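Local atomic coordinates of replication protein B (Plasmid RSF1010, PDB entry 3H20), a protein that acts as the primase of a broad-host-range plasmid, making the short primers from which its DNA is replicated in leading-strand mode. Residues E90-A95 against R125-E130; G117-Q122 against A181-A186. One frame throughout, in Å; residues are numbered along the deposited sequence.

Contact 1 (E90-A95 against R125-E130). With SO4 (sulfate ion), chain D.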
# COMPACT_ATOMS: atom_id res chain seq x y z
N GLU A 90 25.07 -12.10 8.12
CA GLU A 90 24.76 -11.76 6.73
C GLU A 90 24.92 -10.26 6.43
O GLU A 90 24.54 -9.79 5.36
CB GLU A 90 23.34 -12.24 6.38
CG GLU A 90 23.22 -13.79 6.38
CD GLU A 90 21.78 -14.31 6.35
OE1 GLU A 90 20.84 -13.54 6.08
OE2 GLU A 90 21.61 -15.53 6.58
N GLY A 91 25.50 -9.52 7.37
CA GLY A 91 25.73 -8.09 7.15
C GLY A 91 24.50 -7.21 7.32
O GLY A 91 24.51 -6.04 6.90
N ARG A 92 23.46 -7.75 7.95
CA ARG A 92 22.28 -6.95 8.34
C ARG A 92 22.33 -6.66 9.85
O ARG A 92 21.34 -6.86 10.57
CB ARG A 92 20.97 -7.69 7.99
CG ARG A 92 20.55 -7.64 6.50
CD ARG A 92 21.44 -8.52 5.61
NE ARG A 92 20.77 -8.76 4.33
CZ ARG A 92 21.38 -9.04 3.18
NH1 ARG A 92 22.72 -9.13 3.13
NH2 ARG A 92 20.66 -9.24 2.08
N GLU A 93 23.49 -6.20 10.32
CA GLU A 93 23.71 -5.95 11.75
C GLU A 93 22.73 -4.86 12.21
O GLU A 93 22.64 -3.80 11.58
CB GLU A 93 25.15 -5.48 12.05
CG GLU A 93 26.27 -6.43 11.61
CD GLU A 93 26.80 -6.14 10.20
OE1 GLU A 93 26.08 -5.53 9.38
OE2 GLU A 93 27.96 -6.52 9.93
N PRO A 94 22.02 -5.12 13.30
CA PRO A 94 21.10 -4.13 13.88
C PRO A 94 21.84 -2.90 14.39
O PRO A 94 22.92 -3.03 14.98
CB PRO A 94 20.46 -4.88 15.04
CG PRO A 94 20.52 -6.31 14.63
CD PRO A 94 21.79 -6.46 13.86
N ALA A 95 21.26 -1.72 14.18
CA ALA A 95 21.73 -0.51 14.85
C ALA A 95 21.25 -0.46 16.30
O ALA A 95 21.89 0.15 17.15
CB ALA A 95 21.26 0.73 14.09
N ARG A 125 10.22 -4.22 3.47
CA ARG A 125 9.56 -5.41 2.93
C ARG A 125 10.57 -6.52 2.60
O ARG A 125 10.30 -7.70 2.84
CB ARG A 125 8.74 -5.04 1.68
CG ARG A 125 7.54 -4.15 1.98
CD ARG A 125 6.62 -4.01 0.77
NE ARG A 125 7.26 -3.35 -0.37
CZ ARG A 125 7.36 -2.03 -0.53
NH1 ARG A 125 6.85 -1.20 0.38
NH2 ARG A 125 7.96 -1.55 -1.61
N THR A 126 11.73 -6.13 2.07
CA THR A 126 12.78 -7.07 1.70
C THR A 126 13.33 -7.80 2.94
O THR A 126 13.46 -9.03 2.94
CB THR A 126 13.91 -6.37 0.88
OG1 THR A 126 13.39 -6.01 -0.41
CG2 THR A 126 15.12 -7.26 0.68
N LEU A 127 13.61 -7.03 3.99
CA LEU A 127 14.14 -7.60 5.23
C LEU A 127 13.10 -8.46 5.95
O LEU A 127 13.45 -9.51 6.51
CB LEU A 127 14.67 -6.50 6.16
CG LEU A 127 15.93 -5.73 5.73
CD1 LEU A 127 16.23 -4.57 6.67
CD2 LEU A 127 17.16 -6.67 5.63
N ALA A 128 11.83 -8.04 5.91
CA ALA A 128 10.76 -8.84 6.50
C ALA A 128 10.64 -10.19 5.78
O ALA A 128 10.44 -11.23 6.41
CB ALA A 128 9.44 -8.08 6.47
N SER A 129 10.79 -10.15 4.46
CA SER A 129 10.81 -11.37 3.65
C SER A 129 12.05 -12.23 3.91
O SER A 129 11.93 -13.45 4.08
CB SER A 129 10.69 -11.03 2.16
OG SER A 129 10.65 -12.21 1.40
N GLU A 130 13.23 -11.59 3.95
CA GLU A 130 14.50 -12.30 4.18
C GLU A 130 14.49 -13.13 5.46
O GLU A 130 14.98 -14.26 5.47
CB GLU A 130 15.69 -11.31 4.22
CG GLU A 130 16.26 -10.94 2.85
CD GLU A 130 17.44 -9.95 2.90
OE1 GLU A 130 17.99 -9.70 3.99
OE2 GLU A 130 17.82 -9.42 1.82
S SO4 D . 6.05 2.57 2.29
O1 SO4 D . 4.65 2.81 2.63
O2 SO4 D . 6.18 2.03 0.94
O3 SO4 D . 6.80 3.82 2.37
O4 SO4 D . 6.59 1.61 3.24
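Arg92 reaches from the loop after helix 81-89 to Glu130, in the last turn of helix 117-130, and grips its carboxylate side-on with two nitrogens, one to each oxygen. NH2 of Arg92 gives the straighter bond, 2.9 Å to Glu130 OE2 at an N-H...O angle of 164°, and this oxygen lies at the guanidinium edge, in its plane. The second bond, from Arg92 NE to Glu130 OE1 at 3.0 Å, is more bent. Both oxygens are met on their syn side, yet the two flat groups are turned 48° apart, so the pair is twisted rather than coplanar. CG of Arg92 rests on Leu127 CD2 at 3.6 Å; beyond it the bend at chi2 (72°) turns the rest of the chain across the glutamate at about a right angle. The remaining nitrogen, NH1, bonds back to Glu90 O at 3.0 Å, which helps fix the rotation of the guanidinium group. A leucine in place of Arg92 would probably leave the Glu130 carboxylate without its charged mate and Glu90 O without this donor. Just ahead of Arg92, Gly91 takes positive phi as the C-prime residue of the Schellman motif ending helix 81-89. Around the salt bridge, Leu182 of helix 179-206 and Met87 of helix 81-89 pack on Arg92, while Leu127 turns inward onto Val74 and Val76 of strand 73-79.

Contact 2 (G117-Q122 against A181-A186)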
# COMPACT_ATOMS: atom_id res chain seq x y z
N GLY A 117 11.77 7.75 1.67
CA GLY A 117 10.69 6.83 2.07
C GLY A 117 10.54 5.65 1.12
O GLY A 117 10.35 4.51 1.56
N GLU A 118 10.64 5.94 -0.17
CA GLU A 118 10.58 4.94 -1.24
C GLU A 118 11.56 3.77 -1.02
O GLU A 118 11.14 2.61 -1.01
CB GLU A 118 10.79 5.63 -2.61
CG GLU A 118 11.23 4.74 -3.77
CD GLU A 118 11.45 5.52 -5.07
OE1 GLU A 118 11.24 6.75 -5.11
OE2 GLU A 118 11.84 4.89 -6.09
N LEU A 119 12.84 4.08 -0.85
CA LEU A 119 13.85 3.03 -0.66
C LEU A 119 13.68 2.31 0.68
O LEU A 119 13.81 1.09 0.76
CB LEU A 119 15.28 3.59 -0.81
CG LEU A 119 15.69 4.06 -2.22
CD1 LEU A 119 16.89 5.00 -2.17
CD2 LEU A 119 15.97 2.89 -3.18
N ARG A 120 13.37 3.07 1.73
CA ARG A 120 13.22 2.46 3.06
C ARG A 120 12.06 1.46 3.14
O ARG A 120 12.18 0.42 3.78
CB ARG A 120 13.07 3.54 4.13
CG ARG A 120 14.40 4.23 4.48
CD ARG A 120 14.28 5.14 5.69
NE ARG A 120 13.66 6.40 5.32
CZ ARG A 120 12.42 6.74 5.63
NH1 ARG A 120 11.94 7.91 5.25
NH2 ARG A 120 11.66 5.91 6.33
N GLY A 121 10.94 1.79 2.50
CA GLY A 121 9.77 0.92 2.49
C GLY A 121 10.06 -0.37 1.74
O GLY A 121 9.65 -1.45 2.17
N GLN A 122 10.76 -0.24 0.62
CA GLN A 122 11.18 -1.40 -0.17
C GLN A 122 12.11 -2.29 0.64
O GLN A 122 11.96 -3.52 0.63
CB GLN A 122 11.84 -0.96 -1.48
CG GLN A 122 12.24 -2.10 -2.42
CD GLN A 122 11.07 -2.69 -3.21
OE1 GLN A 122 10.02 -2.06 -3.36
NE2 GLN A 122 11.26 -3.90 -3.71
N ALA A 181 24.74 -2.01 -0.11
CA ALA A 181 24.24 -3.08 -0.99
C ALA A 181 22.71 -3.21 -1.01
O ALA A 181 22.11 -3.48 -2.07
CB ALA A 181 24.90 -4.43 -0.64
N LEU A 182 22.06 -3.04 0.14
CA LEU A 182 20.61 -3.08 0.21
C LEU A 182 19.96 -1.86 -0.49
O LEU A 182 18.89 -2.00 -1.11
CB LEU A 182 20.15 -3.14 1.67
CG LEU A 182 20.38 -4.46 2.40
CD1 LEU A 182 20.37 -4.20 3.91
CD2 LEU A 182 19.34 -5.51 2.02
N VAL A 183 20.60 -0.70 -0.38
CA VAL A 183 20.19 0.51 -1.12
C VAL A 183 20.32 0.29 -2.64
O VAL A 183 19.42 0.65 -3.41
CB VAL A 183 21.00 1.77 -0.67
CG1 VAL A 183 20.68 2.99 -1.56
CG2 VAL A 183 20.70 2.12 0.80
N GLN A 184 21.42 -0.32 -3.05
CA GLN A 184 21.62 -0.67 -4.47
C GLN A 184 20.55 -1.64 -4.96
O GLN A 184 19.99 -1.45 -6.04
CB GLN A 184 22.98 -1.31 -4.69
CG GLN A 184 24.17 -0.40 -4.61
CD GLN A 184 25.48 -1.17 -4.68
OE1 GLN A 184 26.14 -1.36 -3.66
NE2 GLN A 184 25.88 -1.61 -5.88
N GLN A 185 20.28 -2.68 -4.16
CA GLN A 185 19.30 -3.73 -4.50
C GLN A 185 17.89 -3.15 -4.67
O GLN A 185 17.19 -3.48 -5.63
CB GLN A 185 19.29 -4.82 -3.41
CG GLN A 185 18.26 -5.94 -3.62
CD GLN A 185 18.29 -6.98 -2.51
OE1 GLN A 185 18.20 -6.65 -1.34
NE2 GLN A 185 18.43 -8.24 -2.89
N ALA A 186 17.49 -2.30 -3.73
CA ALA A 186 16.20 -1.63 -3.78
C ALA A 186 16.06 -0.81 -5.07
O ALA A 186 15.01 -0.83 -5.71
CB ALA A 186 16.00 -0.74 -2.55
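Val183 is the first residue of 181-186 to meet helix 117-130, and it does so loosely. Its CG1 lies 4.3 Å from Leu119 CD1, a light apolar touch between branch ends. The other leucine methyl, CD2, comes to 4.1 Å from Val183 O, so Leu119 packs against the backbone of this turn as well as its side chain. Val183 also touches Val111, in the loop ahead of helix 117-130.

Three residues on, Ala186 brings the backbones nearest together: its CA is 6.1 Å from that of Leu119. The methyl of Ala186 points toward the other helix and fits between two side chains that are one turn apart there. Leu119 CD2 approaches to 3.7 Å from Ala186 CB, and Gln122 CG to 4.0 Å from the same carbon. Ile123 adds to the packing around the alanine.

Gln122 offers only its aliphatic part to the alanine. With CG anti to the backbone N (chi1 -176°) and a bend at chi2, its amide is turned away from the methyl to its polar partners: OE1 accepts from Arg125 NH2, and NE2 donates to Gln189 OE1, one turn further along helix 179-206. Leu119 likewise extends its packing to Ile190.

The axes of the two short helical segments pass 9.5 Å apart and run at 101°, almost perpendicular. This is a steep helix-helix crossing, in which a small residue of one helix sits against two side chains of the other, and it joins the first turns of the long helix 179-206 to helix 117-130 within the N-terminal primase region.

In the fold
Helix 117-130 serves both contacts, its first turns in contact 2 and its last in contact 1, whose centres lie 11 Å apart. Both are partly buried, and each has one buried residue among those that touch: Leu127 in contact 1, Ala186 in contact 2. Their chemistry differs. Contact 1 ties a loop to a helix end mainly by charge, whereas contact 2 is apolar packing between two steeply crossed helices. Helix 179-206 connects them: Leu182 CD2 packs 3.9 Å from Arg92 NH2, and Gln185 OE1 lies 3.7 Å from Thr126 CG2. The loop, helix 117-130 and the start of helix 179-206 therefore meet on one side of the chain's centre.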